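Local structure of kinesin-like protein KIF19 (Mus musculus, 5GSZ) at residues Phe101-Thr106 with Met319-Ser324; Arg219-Leu224 with Ile249-Ser254. The protein moves toward the plus ends of microtubules as an ATP-binding kinesin-8 motor and depolymerizes them at ciliary tips, which regulates the length of motile cilia. All coordinates share one frame; numbering follows the deposited sequence.

In the fold
Both contacts belong to the central mixed sheet of the kinesin motor domain, and their centres lie about 10 Å apart. Contact 1 pairs the strand that runs into the P-loop with strand 315-323; contact 2 pairs the start of strand 220-232, where the switch 1 sequence runs in, with the end of 242-250, where switch 2 begins. Strands 97-103 and 242-250 are neighbours, probably joined by a hydrogen bond from Ala102 N to Ile249 O (2.9 Å); Ser254 N to Gly104 O (3.1 Å) is a probable bond between the loops that follow. Pro105 and Thr106 of contact 1 line the ADP pocket, and the side chain of Asp250 in contact 2 lies about 4 Å from the magnesium ion.

Contact 1 of 2, residues Phe101-Thr106 with Met319-Ser324; sequences FAYGPT and MIAHIS. With ADP (adenosine-5'-diphosphate), chain B.
Tyr103 and Met319 lie side by side on one face of the sheet, pointing the same way. In both, CG stands anti to the backbone N, and Met319 then bends at its last torsion. The sulfur comes against the root of the tyrosine, Met319 SD lying 4.0 Å from Tyr103 CB, and approaches the ring obliquely in a Met-aromatic contact, its SD 4.8 Å from the Tyr103 ring centroid. A flexible, polarisable thioether suits this place beside a large ring, while Ala321 presents just its CB to Tyr103 CD1. Tyr339 of helix 330-340 stacks on the same ring.

Beneath these side chains the strands run parallel. Ile320 N reaches Phe101 O at 2.7 Å, almost in line with the carbonyl, and Tyr103 N gives Ile320 O a nearly straight bond (179°).

Beyond Tyr103 the chain leads into the P-loop, part of the strand-loop-helix motif of P-loop NTPases, which here binds ADP. Gly104 begins that loop with a phi of 148°, a conformation suited chiefly to glycine; a beta carbon there would probably also crowd His322 O. Pro105 CD lies near that same oxygen.

His322 comes to the Tyr103 carbonyl from the face that holds Ala102. With CG placed beside the backbone N (chi1 -62°), its ring turns back so that ND1 donates to Tyr103 O at 3.0 Å. The acceptor sits in the ring plane, whereas the donor lies above the carbonyl plane; His322 N adds a weak bond to the same oxygen. NE2 is hydrogen-bonded to Thr113 of helix 110-114, so one imidazole bridges strand and helix. An alanine here would probably leave Tyr103 O with just the weak backbone bond from this strand and Thr113 OG1 without its ring partner.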
ATOM      1  N   PHE A 101      -1.386   2.196   1.047  1.00 40.76           N
ATOM      2  CA  PHE A 101      -1.351   0.964   0.273  1.00 42.05           C
ATOM      3  C   PHE A 101      -0.888   1.223  -1.144  1.00 42.92           C
ATOM      4  O   PHE A 101      -1.390   2.136  -1.810  1.00 44.54           O
ATOM      5  CB  PHE A 101      -2.725   0.317   0.145  1.00 41.04           C
ATOM      6  CG  PHE A 101      -3.377   0.050   1.424  1.00 43.41           C
ATOM      7  CD1 PHE A 101      -3.030  -1.070   2.171  1.00 45.57           C
ATOM      8  CD2 PHE A 101      -4.372   0.893   1.880  1.00 45.20           C
ATOM      9  CE1 PHE A 101      -3.663  -1.342   3.378  1.00 46.00           C
ATOM     10  CE2 PHE A 101      -5.006   0.645   3.082  1.00 45.52           C
ATOM     11  CZ  PHE A 101      -4.654  -0.476   3.835  1.00 47.91           C
ATOM     12  N   ALA A 102       0.006   0.367  -1.618  1.00 35.83           N
ATOM     13  CA  ALA A 102       0.215   0.170  -3.045  1.00 39.70           C
ATOM     14  C   ALA A 102      -0.620  -1.025  -3.480  1.00 38.45           C
ATOM     15  O   ALA A 102      -0.395  -2.144  -3.006  1.00 40.82           O
ATOM     16  CB  ALA A 102       1.691  -0.056  -3.369  1.00 38.13           C
ATOM     17  N   TYR A 103      -1.577  -0.786  -4.371  1.00 39.06           N
ATOM     18  CA  TYR A 103      -2.487  -1.824  -4.835  1.00 41.34           C
ATOM     19  C   TYR A 103      -2.407  -1.951  -6.357  1.00 44.48           C
ATOM     20  O   TYR A 103      -2.213  -0.968  -7.080  1.00 43.22           O
ATOM     21  CB  TYR A 103      -3.937  -1.515  -4.376  1.00 40.70           C
ATOM     22  CG  TYR A 103      -5.035  -2.389  -4.963  1.00 45.90           C
ATOM     23  CD1 TYR A 103      -5.523  -2.168  -6.241  1.00 40.08           C
ATOM     24  CD2 TYR A 103      -5.595  -3.434  -4.219  1.00 45.57           C
ATOM     25  CE1 TYR A 103      -6.532  -2.959  -6.768  1.00 45.10           C
ATOM     26  CE2 TYR A 103      -6.598  -4.230  -4.735  1.00 48.83           C
ATOM     27  CZ  TYR A 103      -7.070  -3.991  -6.014  1.00 51.82           C
ATOM     28  OH  TYR A 103      -8.082  -4.787  -6.524  1.00 50.26           O
ATOM     29  N   GLY A 104      -2.588  -3.172  -6.846  1.00 41.92           N
ATOM     30  CA  GLY A 104      -2.689  -3.400  -8.263  1.00 41.31           C
ATOM     31  C   GLY A 104      -2.129  -4.747  -8.652  1.00 41.53           C
ATOM     32  O   GLY A 104      -1.516  -5.452  -7.845  1.00 42.75           O
ATOM     33  N   PRO A 105      -2.340  -5.130  -9.906  1.00 44.36           N
ATOM     34  CA  PRO A 105      -1.842  -6.426 -10.384  1.00 43.98           C
ATOM     35  C   PRO A 105      -0.322  -6.439 -10.437  1.00 43.49           C
ATOM     36  O   PRO A 105       0.329  -5.395 -10.500  1.00 45.11           O
ATOM     37  CB  PRO A 105      -2.440  -6.540 -11.788  1.00 44.04           C
ATOM     38  CG  PRO A 105      -3.444  -5.455 -11.893  1.00 46.43           C
ATOM     39  CD  PRO A 105      -3.028  -4.374 -10.959  1.00 41.75           C
ATOM     40  N   THR A 106       0.244  -7.645 -10.408  1.00 39.91           N
ATOM     41  CA  THR A 106       1.695  -7.804 -10.485  1.00 39.33           C
ATOM     42  C   THR A 106       2.280  -7.119 -11.717  1.00 41.12           C
ATOM     43  O   THR A 106       1.714  -7.172 -12.810  1.00 45.62           O
ATOM     44  CB  THR A 106       2.050  -9.290 -10.502  1.00 44.05           C
ATOM     45  OG1 THR A 106       1.583  -9.911  -9.297  1.00 48.76           O
ATOM     46  CG2 THR A 106       3.544  -9.491 -10.609  1.00 40.10           C
ATOM     47  N   MET A 319      -4.760   5.030  -0.674  1.00 41.04           N
ATOM     48  CA  MET A 319      -4.526   3.912  -1.578  1.00 42.21           C
ATOM     49  C   MET A 319      -3.973   4.430  -2.890  1.00 43.46           C
ATOM     50  O   MET A 319      -4.511   5.382  -3.460  1.00 45.34           O
ATOM     51  CB  MET A 319      -5.787   3.106  -1.866  1.00 43.45           C
ATOM     52  CG  MET A 319      -5.507   2.039  -2.912  1.00 48.25           C
ATOM     53  SD  MET A 319      -6.906   1.018  -3.382  1.00 59.16           S
ATOM     54  CE  MET A 319      -8.018   2.254  -4.004  1.00 49.20           C
ATOM     55  N   ILE A 320      -2.906   3.806  -3.360  1.00 40.99           N
ATOM     56  CA  ILE A 320      -2.346   4.105  -4.665  1.00 41.26           C
ATOM     57  C   ILE A 320      -2.555   2.875  -5.539  1.00 43.11           C
ATOM     58  O   ILE A 320      -1.825   1.879  -5.426  1.00 37.98           O
ATOM     59  CB  ILE A 320      -0.870   4.487  -4.584  1.00 40.80           C
ATOM     60  CG1 ILE A 320      -0.679   5.641  -3.611  1.00 38.68           C
ATOM     61  CG2 ILE A 320      -0.357   4.859  -5.959  1.00 41.24           C
ATOM     62  CD1 ILE A 320       0.745   6.162  -3.609  1.00 39.37           C
ATOM     63  N   ALA A 321      -3.561   2.945  -6.410  1.00 41.96           N
ATOM     64  CA  ALA A 321      -3.790   1.904  -7.402  1.00 43.67           C
ATOM     65  C   ALA A 321      -2.844   2.064  -8.592  1.00 44.93           C
ATOM     66  O   ALA A 321      -2.524   3.182  -9.007  1.00 42.90           O
ATOM     67  CB  ALA A 321      -5.238   1.948  -7.878  1.00 44.89           C
ATOM     68  N   HIS A 322      -2.423   0.931  -9.157  1.00 44.46           N
ATOM     69  CA  HIS A 322      -1.458   0.877 -10.255  1.00 44.54           C
ATOM     70  C   HIS A 322      -2.020   0.091 -11.427  1.00 40.40           C
ATOM     71  O   HIS A 322      -2.614  -0.972 -11.231  1.00 48.63           O
ATOM     72  CB  HIS A 322      -0.149   0.216  -9.786  1.00 42.72           C
ATOM     73  CG  HIS A 322       0.534   0.967  -8.688  1.00 41.47           C
ATOM     74  ND1 HIS A 322       0.163   0.853  -7.365  1.00 41.73           N
ATOM     75  CD2 HIS A 322       1.549   1.860  -8.721  1.00 39.34           C
ATOM     76  CE1 HIS A 322       0.932   1.634  -6.631  1.00 44.58           C
ATOM     77  NE2 HIS A 322       1.778   2.262  -7.431  1.00 42.80           N
ATOM     78  N   ILE A 323      -1.823   0.596 -12.650  1.00 41.00           N
ATOM     79  CA  ILE A 323      -2.194  -0.140 -13.859  1.00 44.51           C
ATOM     80  C   ILE A 323      -1.088  -0.033 -14.898  1.00 43.02           C
ATOM     81  O   ILE A 323      -0.252   0.875 -14.876  1.00 44.41           O
ATOM     82  CB  ILE A 323      -3.518   0.326 -14.527  1.00 42.96           C
ATOM     83  CG1 ILE A 323      -3.349   1.713 -15.149  1.00 43.11           C
ATOM     84  CG2 ILE A 323      -4.710   0.259 -13.555  1.00 47.24           C
ATOM     85  CD1 ILE A 323      -4.585   2.222 -15.847  1.00 44.36           C
ATOM     86  N   SER A 324      -1.107  -0.985 -15.815  1.00 41.86           N
ATOM     87  CA  SER A 324      -0.405  -0.891 -17.079  1.00 41.18           C
ATOM     88  C   SER A 324      -1.233  -0.076 -18.075  1.00 42.53           C
ATOM     89  O   SER A 324      -2.469  -0.111 -18.044  1.00 46.02           O
ATOM     90  CB  SER A 324      -0.142  -2.280 -17.641  1.00 40.75           C
ATOM     91  OG  SER A 324       0.427  -2.209 -18.932  1.00 42.33           O
TER
HETATM   92  PB  ADP B 401       4.734  -4.763  -8.717  1.00 40.77           P
HETATM   93  O1B ADP B 401       5.525  -4.354  -7.495  1.00 39.98           O
HETATM   94  O2B ADP B 401       3.347  -4.167  -8.686  1.00 39.31           O
HETATM   95  O3B ADP B 401       4.840  -6.223  -9.068  1.00 40.17           O
HETATM   96  PA  ADP B 401       7.033  -3.629  -9.851  1.00 38.65           P
HETATM   97  O1A ADP B 401       7.117  -2.168  -9.534  1.00 36.55           O
HETATM   98  O2A ADP B 401       7.721  -4.664  -8.998  1.00 39.03           O
HETATM   99  O3A ADP B 401       5.473  -4.061  -9.971  1.00 43.22           O
HETATM  100  O5' ADP B 401       7.630  -3.930 -11.309  1.00 49.43           O
HETATM  101  C5' ADP B 401       7.425  -3.108 -12.445  1.00 45.96           C
HETATM  102  C4' ADP B 401       8.749  -3.024 -13.174  1.00 41.42           C
HETATM  103  O4' ADP B 401       8.712  -1.825 -13.935  1.00 43.84           O
HETATM  104  C3' ADP B 401       9.844  -2.828 -12.160  1.00 42.03           C
HETATM  105  O3' ADP B 401      11.054  -3.224 -12.808  1.00 50.56           O
HETATM  106  C2' ADP B 401       9.831  -1.337 -11.900  1.00 41.22           C
HETATM  107  O2' ADP B 401      11.154  -0.853 -11.632  1.00 47.30           O
HETATM  108  C1' ADP B 401       9.312  -0.752 -13.209  1.00 43.25           C
HETATM  109  N9  ADP B 401       8.294   0.305 -12.988  1.00 42.83           N
HETATM  110  C8  ADP B 401       7.105   0.158 -12.361  1.00 43.79           C
HETATM  111  N7  ADP B 401       6.392   1.317 -12.335  1.00 42.52           N
HETATM  112  C5  ADP B 401       7.147   2.238 -12.959  1.00 38.65           C
HETATM  113  C6  ADP B 401       7.004   3.666 -13.263  1.00 39.40           C
HETATM  114  N6  ADP B 401       5.886   4.342 -12.897  1.00 44.66           N
HETATM  115  N1  ADP B 401       8.023   4.262 -13.919  1.00 41.33           N
HETATM  116  C2  ADP B 401       9.122   3.587 -14.293  1.00 41.54           C
HETATM  117  N3  ADP B 401       9.328   2.286 -14.030  1.00 42.11           N
HETATM  118  C4  ADP B 401       8.391   1.572 -13.383  1.00 40.16           C

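Contact 2 of 2, residues Arg219-Leu224 with Ile249-Ser254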
ATOM      1  N   ARG A 219       2.140 -13.080  -3.921  1.00 53.05           N
ATOM      2  CA  ARG A 219       1.272 -13.211  -2.760  1.00 55.22           C
ATOM      3  C   ARG A 219       1.915 -12.683  -1.482  1.00 52.43           C
ATOM      4  O   ARG A 219       1.510 -13.064  -0.382  1.00 56.92           O
ATOM      5  CB  ARG A 219       0.879 -14.671  -2.584  1.00 59.45           C
ATOM      6  CG  ARG A 219       0.668 -15.404  -3.892  1.00 68.46           C
ATOM      7  CD  ARG A 219       0.173 -16.809  -3.611  1.00 71.56           C
ATOM      8  NE  ARG A 219      -0.621 -16.822  -2.388  1.00 72.00           N
ATOM      9  CZ  ARG A 219      -1.946 -16.741  -2.360  1.00 76.61           C
ATOM     10  NH1 ARG A 219      -2.625 -16.651  -3.493  1.00 80.47           N
ATOM     11  NH2 ARG A 219      -2.587 -16.748  -1.202  1.00 73.97           N
ATOM     12  N   SER A 220       2.909 -11.825  -1.601  1.00 50.91           N
ATOM     13  CA  SER A 220       3.671 -11.348  -0.461  1.00 47.19           C
ATOM     14  C   SER A 220       3.271  -9.906  -0.178  1.00 49.79           C
ATOM     15  O   SER A 220       3.504  -9.026  -1.013  1.00 46.40           O
ATOM     16  CB  SER A 220       5.161 -11.463  -0.742  1.00 48.86           C
ATOM     17  OG  SER A 220       5.881 -10.719   0.207  1.00 48.20           O
ATOM     18  N   HIS A 221       2.630  -9.675   0.982  1.00 49.55           N
ATOM     19  CA  HIS A 221       2.457  -8.327   1.519  1.00 43.96           C
ATOM     20  C   HIS A 221       3.743  -7.892   2.187  1.00 41.59           C
ATOM     21  O   HIS A 221       4.314  -8.643   2.982  1.00 43.10           O
ATOM     22  CB  HIS A 221       1.354  -8.251   2.570  1.00 44.13           C
ATOM     23  CG  HIS A 221      -0.016  -8.578   2.073  1.00 50.15           C
ATOM     24  ND1 HIS A 221      -0.537  -8.054   0.911  1.00 49.19           N
ATOM     25  CD2 HIS A 221      -1.004  -9.320   2.626  1.00 48.08           C
ATOM     26  CE1 HIS A 221      -1.774  -8.489   0.749  1.00 45.82           C
ATOM     27  NE2 HIS A 221      -2.077  -9.264   1.772  1.00 49.03           N
ATOM     28  N   ALA A 222       4.187  -6.676   1.909  1.00 37.77           N
ATOM     29  CA  ALA A 222       5.314  -6.112   2.640  1.00 39.04           C
ATOM     30  C   ALA A 222       4.808  -4.935   3.466  1.00 38.36           C
ATOM     31  O   ALA A 222       4.187  -4.012   2.934  1.00 36.49           O
ATOM     32  CB  ALA A 222       6.440  -5.706   1.691  1.00 37.33           C
ATOM     33  N   VAL A 223       5.028  -4.982   4.769  1.00 39.33           N
ATOM     34  CA  VAL A 223       4.547  -3.925   5.642  1.00 40.23           C
ATOM     35  C   VAL A 223       5.743  -3.254   6.286  1.00 43.71           C
ATOM     36  O   VAL A 223       6.551  -3.908   6.961  1.00 42.30           O
ATOM     37  CB  VAL A 223       3.568  -4.432   6.707  1.00 42.80           C
ATOM     38  CG1 VAL A 223       2.969  -3.239   7.416  1.00 44.15           C
ATOM     39  CG2 VAL A 223       2.458  -5.306   6.074  1.00 40.37           C
ATOM     40  N   LEU A 224       5.861  -1.957   6.059  1.00 39.33           N
ATOM     41  CA  LEU A 224       6.785  -1.105   6.787  1.00 42.19           C
ATOM     42  C   LEU A 224       5.959  -0.253   7.758  1.00 45.61           C
ATOM     43  O   LEU A 224       5.073   0.509   7.337  1.00 41.23           O
ATOM     44  CB  LEU A 224       7.596  -0.247   5.813  1.00 40.32           C
ATOM     45  CG  LEU A 224       8.613   0.661   6.494  1.00 45.05           C
ATOM     46  CD1 LEU A 224       9.707  -0.188   7.056  1.00 47.90           C
ATOM     47  CD2 LEU A 224       9.172   1.681   5.528  1.00 46.71           C
ATOM     48  N   ILE A 249       2.429  -0.019   3.017  1.00 38.39           N
ATOM     49  CA  ILE A 249       2.173  -1.396   2.630  1.00 36.97           C
ATOM     50  C   ILE A 249       2.334  -1.563   1.128  1.00 38.66           C
ATOM     51  O   ILE A 249       1.755  -0.805   0.341  1.00 36.73           O
ATOM     52  CB  ILE A 249       0.787  -1.853   3.096  1.00 37.67           C
ATOM     53  CG1 ILE A 249       0.731  -1.746   4.622  1.00 39.68           C
ATOM     54  CG2 ILE A 249       0.525  -3.283   2.613  1.00 35.78           C
ATOM     55  CD1 ILE A 249      -0.667  -1.720   5.184  1.00 41.50           C
ATOM     56  N   ASP A 250       3.141  -2.562   0.753  1.00 40.91           N
ATOM     57  CA  ASP A 250       3.271  -3.087  -0.598  1.00 37.06           C
ATOM     58  C   ASP A 250       2.450  -4.374  -0.663  1.00 35.97           C
ATOM     59  O   ASP A 250       2.912  -5.431  -0.234  1.00 40.81           O
ATOM     60  CB  ASP A 250       4.739  -3.343  -0.909  1.00 38.47           C
ATOM     61  CG  ASP A 250       4.978  -3.733  -2.367  1.00 43.47           C
ATOM     62  OD1 ASP A 250       4.092  -3.498  -3.217  1.00 40.18           O
ATOM     63  OD2 ASP A 250       6.064  -4.275  -2.664  1.00 45.53           O
ATOM     64  N   LEU A 251       1.240  -4.289  -1.206  1.00 35.05           N
ATOM     65  CA  LEU A 251       0.291  -5.392  -1.114  1.00 39.68           C
ATOM     66  C   LEU A 251       0.691  -6.564  -2.008  1.00 45.81           C
ATOM     67  O   LEU A 251       1.585  -6.480  -2.856  1.00 48.31           O
ATOM     68  CB  LEU A 251      -1.118  -4.953  -1.509  1.00 34.67           C
ATOM     69  CG  LEU A 251      -1.895  -4.063  -0.556  1.00 37.00           C
ATOM     70  CD1 LEU A 251      -3.231  -3.671  -1.139  1.00 37.08           C
ATOM     71  CD2 LEU A 251      -2.087  -4.797   0.732  1.00 42.19           C
ATOM     72  N   ALA A 252      -0.015  -7.674  -1.811  1.00 45.47           N
ATOM     73  CA  ALA A 252       0.007  -8.744  -2.785  1.00 47.66           C
ATOM     74  C   ALA A 252      -0.664  -8.275  -4.074  1.00 44.45           C
ATOM     75  O   ALA A 252      -1.380  -7.267  -4.103  1.00 45.03           O
ATOM     76  CB  ALA A 252      -0.673  -9.993  -2.222  1.00 48.94           C
ATOM     77  N   GLY A 253      -0.398  -8.995  -5.161  1.00 45.71           N
ATOM     78  CA  GLY A 253      -0.961  -8.617  -6.440  1.00 49.36           C
ATOM     79  C   GLY A 253      -2.463  -8.839  -6.488  1.00 51.37           C
ATOM     80  O   GLY A 253      -3.001  -9.757  -5.872  1.00 50.97           O
ATOM     81  N   SER A 254      -3.146  -7.972  -7.241  1.00 49.15           N
ATOM     82  CA  SER A 254      -4.607  -8.030  -7.300  1.00 49.80           C
ATOM     83  C   SER A 254      -5.129  -9.355  -7.850  1.00 55.60           C
ATOM     84  O   SER A 254      -6.257  -9.746  -7.541  1.00 56.34           O
ATOM     85  CB  SER A 254      -5.132  -6.895  -8.164  1.00 49.60           C
ATOM     86  OG  SER A 254      -4.739  -5.676  -7.618  1.00 52.15           O
TER
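His221 meets Ala252 through a hydrogen bond from main chain to side chain: Ala252 N donates to His221 ND1 at 2.8 Å, with the donor 26° out of the ring plane. CG beside the backbone N (chi1 -63°) swings the imidazole across to the other segment, and histidine suits the place because its ring nitrogen can receive an amide beyond the regular pairing. Strand bonding proper occurs at Ala222 and Asp250, an antiparallel hydrogen-bonded pair: Ala222 N reaches Asp250 O at 2.8 Å, and Asp250 N returns a bond of the same length to Ala222 O. A CA-H...O contact from Ile249 CA to Ala222 O, 3.3 Å long, supplements it.

Apolar contacts fall on the two faces. Val223 CG1 lies 3.9 Å from Ile249 CG1, the branched chains side by side and pointing the same way, as beta-branched residues suit a strand. On the other face the small Ala222 sets its CB against Asp250 CB. At the His221 ring, Leu251 CD2 lies 3.7 Å from His221 CE1, and Ala252 CB lies 3.5 Å from the same His221 CE1.

The polar ends find partners beyond the two segments. Asp250 opens the switch 2 sequence, and its OD2 is hydrogen-bonded to Thr111 of the P-loop and salt-bridged to Arg206; Ser220 OG, in the switch 1 sequence, is hydrogen-bonded to Glu152.

This hairpin has strand 97-103 beside Ile249 and strand 142-154 beside Val223, while helix 302-307 packs Leu303 on His221, Ile249 and Leu251, and helix 123-136 sets Tyr124 against Leu224 and Asp250.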